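Syntaxin1 (Monosiga brevicollis, PDB 2XHE) probably acts as a syntaxin-type SNAP receptor in membrane fusion, binding other SNARE proteins. Local coordinates at residues Ala68-Glu73 / Asn87-Asp92. Numbering follows the deposited sequence.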
loop_
_atom_site.group_PDB
_atom_site.type_symbol
_atom_site.label_atom_id
_atom_site.label_comp_id
_atom_site.label_asym_id
_atom_site.label_seq_id
_atom_site.Cartn_x
_atom_site.Cartn_y
_atom_site.Cartn_z
ATOM N N ALA B 68 -32.277 -2.305 -12.285
ATOM C CA ALA B 68 -31.504 -2.706 -13.457
ATOM C C ALA B 68 -32.345 -3.581 -14.390
ATOM O O ALA B 68 -32.527 -3.250 -15.563
ATOM C CB ALA B 68 -30.228 -3.425 -13.042
ATOM N N GLN B 69 -32.866 -4.687 -13.865
ATOM C CA GLN B 69 -33.712 -5.586 -14.651
ATOM C C GLN B 69 -34.986 -4.909 -15.151
ATOM O O GLN B 69 -35.291 -4.946 -16.344
ATOM C CB GLN B 69 -34.079 -6.831 -13.847
ATOM C CG GLN B 69 -32.885 -7.638 -13.402
ATOM C CD GLN B 69 -33.287 -8.868 -12.625
ATOM O OE1 GLN B 69 -34.475 -9.147 -12.451
ATOM N NE2 GLN B 69 -32.294 -9.617 -12.149
ATOM N N LEU B 70 -35.729 -4.296 -14.236
ATOM C CA LEU B 70 -36.986 -3.643 -14.591
ATOM C C LEU B 70 -36.854 -2.710 -15.797
ATOM O O LEU B 70 -37.828 -2.471 -16.512
ATOM C CB LEU B 70 -37.559 -2.884 -13.390
ATOM C CG LEU B 70 -38.009 -3.713 -12.188
ATOM C CD1 LEU B 70 -38.711 -2.825 -11.171
ATOM C CD2 LEU B 70 -38.923 -4.849 -12.632
ATOM N N HIS B 71 -35.651 -2.187 -16.019
ATOM C CA HIS B 71 -35.394 -1.294 -17.146
ATOM C C HIS B 71 -35.177 -2.048 -18.455
ATOM O O HIS B 71 -35.846 -1.771 -19.456
ATOM C CB HIS B 71 -34.184 -0.405 -16.866
ATOM C CG HIS B 71 -34.523 0.875 -16.173
ATOM N ND1 HIS B 71 -35.462 1.759 -16.662
ATOM C CD2 HIS B 71 -34.039 1.432 -15.039
ATOM C CE1 HIS B 71 -35.548 2.799 -15.854
ATOM N NE2 HIS B 71 -34.695 2.625 -14.858
ATOM N N THR B 72 -34.231 -2.987 -18.444
ATOM C CA THR B 72 -33.899 -3.764 -19.637
ATOM C C THR B 72 -35.017 -4.742 -19.974
ATOM O O THR B 72 -35.012 -5.370 -21.034
ATOM C CB THR B 72 -32.575 -4.548 -19.473
ATOM O OG1 THR B 72 -32.692 -5.480 -18.388
ATOM C CG2 THR B 72 -31.397 -3.594 -19.224
ATOM N N GLU B 73 -35.974 -4.859 -19.058
ATOM C CA GLU B 73 -37.123 -5.733 -19.242
ATOM C C GLU B 73 -38.254 -4.989 -19.956
ATOM O O GLU B 73 -39.090 -5.603 -20.621
ATOM C CB GLU B 73 -37.590 -6.278 -17.887
ATOM C CG GLU B 73 -38.558 -7.451 -17.963
ATOM C CD GLU B 73 -38.929 -7.995 -16.591
ATOM O OE1 GLU B 73 -38.052 -8.015 -15.697
ATOM O OE2 GLU B 73 -40.098 -8.406 -16.410
ATOM N N ASN B 87 -43.450 -0.220 -15.243
ATOM C CA ASN B 87 -43.335 1.177 -14.830
ATOM C C ASN B 87 -43.976 1.428 -13.460
ATOM O O ASN B 87 -43.777 2.479 -12.857
ATOM C CB ASN B 87 -43.944 2.107 -15.880
ATOM C CG ASN B 87 -43.260 3.469 -15.927
ATOM O OD1 ASN B 87 -42.137 3.635 -15.445
ATOM N ND2 ASN B 87 -43.933 4.448 -16.523
ATOM N N GLU B 88 -44.742 0.452 -12.977
ATOM C CA GLU B 88 -45.397 0.539 -11.673
ATOM C C GLU B 88 -44.415 0.169 -10.563
ATOM O O GLU B 88 -44.437 0.753 -9.475
ATOM C CB GLU B 88 -46.613 -0.395 -11.628
ATOM C CG GLU B 88 -47.606 -0.113 -10.504
ATOM C CD GLU B 88 -48.612 0.965 -10.868
ATOM O OE1 GLU B 88 -48.381 1.684 -11.866
ATOM O OE2 GLU B 88 -49.635 1.092 -10.162
ATOM N N LYS B 89 -43.566 -0.818 -10.846
ATOM C CA LYS B 89 -42.499 -1.217 -9.933
ATOM C C LYS B 89 -41.365 -0.190 -9.959
ATOM O O LYS B 89 -40.903 0.264 -8.912
ATOM C CB LYS B 89 -41.944 -2.600 -10.306
ATOM C CG LYS B 89 -42.924 -3.765 -10.198
ATOM C CD LYS B 89 -42.237 -5.109 -10.479
ATOM C CE LYS B 89 -43.195 -6.286 -10.281
ATOM N NZ LYS B 89 -42.547 -7.622 -10.460
ATOM N N LEU B 90 -40.923 0.166 -11.164
ATOM C CA LEU B 90 -39.837 1.122 -11.346
ATOM C C LEU B 90 -40.004 2.362 -10.484
ATOM O O LEU B 90 -39.154 2.655 -9.646
ATOM C CB LEU B 90 -39.725 1.559 -12.807
ATOM C CG LEU B 90 -38.968 0.680 -13.799
ATOM C CD1 LEU B 90 -39.016 1.324 -15.173
ATOM C CD2 LEU B 90 -37.532 0.475 -13.352
ATOM N N GLN B 91 -41.087 3.100 -10.694
ATOM C CA GLN B 91 -41.253 4.361 -9.988
ATOM C C GLN B 91 -41.642 4.111 -8.545
ATOM O O GLN B 91 -41.834 5.049 -7.773
ATOM C CB GLN B 91 -42.263 5.271 -10.686
ATOM C CG GLN B 91 -43.661 4.713 -10.789
ATOM C CD GLN B 91 -44.478 5.446 -11.832
ATOM O OE1 GLN B 91 -43.923 6.094 -12.726
ATOM N NE2 GLN B 91 -45.804 5.351 -11.728
ATOM N N ASP B 92 -41.743 2.838 -8.184
ATOM C CA ASP B 92 -42.037 2.458 -6.811
ATOM C C ASP B 92 -40.735 2.187 -6.068
ATOM O O ASP B 92 -40.508 2.713 -4.978
ATOM C CB ASP B 92 -42.960 1.240 -6.769
ATOM C CG ASP B 92 -43.488 0.957 -5.377
ATOM O OD1 ASP B 92 -42.671 0.865 -4.434
ATOM O OD2 ASP B 92 -44.723 0.824 -5.227
#
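Leu70 and Leu90 are the pair of residues whose CA atoms come nearest across the two segments, 6.4 Å apart. The short segments 68-72 and 87-92 come within 9.7 Å axis to axis, and the 143° between their chain directions makes them roughly antiparallel, as expected of neighbours joined by a short connection. No hydrogen bond links the two segments; side chains of Leu70, His71, Lys89 and Leu90 make the closest approaches.

Leu70 and Leu90 both aim their CB across the interface. Leu90 CD2 lies 3.4 Å from Leu70 CB and also sits over the middle of the His71 imidazole, 3.9 Å from the ring centroid and only 8° off the ring normal, which identifies a CH-pi contact on the face. The other methyl, Leu90 CD1, lies 3.8 Å from His71 CE1, so the forked end of Leu90 bears on both residues. On the outer side, Leu70 CD1 meets Lys89 CB at 3.4 Å. The two side chains cross at about a right angle; with Lys89 CG anti to its carbonyl carbon (chi1 -64°) and the chain extended beyond, the aliphatic part passes Leu70, Lys89 CD lying 4.0 Å from Leu70 CD2.

His71 NE2 is hydrogen-bonded to Gln158 of helix 131-171, and the His71 side chain also touches Leu222 of helix 214-237. Replacing His71 with alanine would probably leave Leu90 CD2 without its aromatic platform and Gln158 without this partner. Helices 44-72, 80-116 and 131-171 form an up-and-down bundle consistent with the Habc domain of syntaxins; helix 214-237, in the t-SNARE homology region, lies against it, as in closed syntaxin.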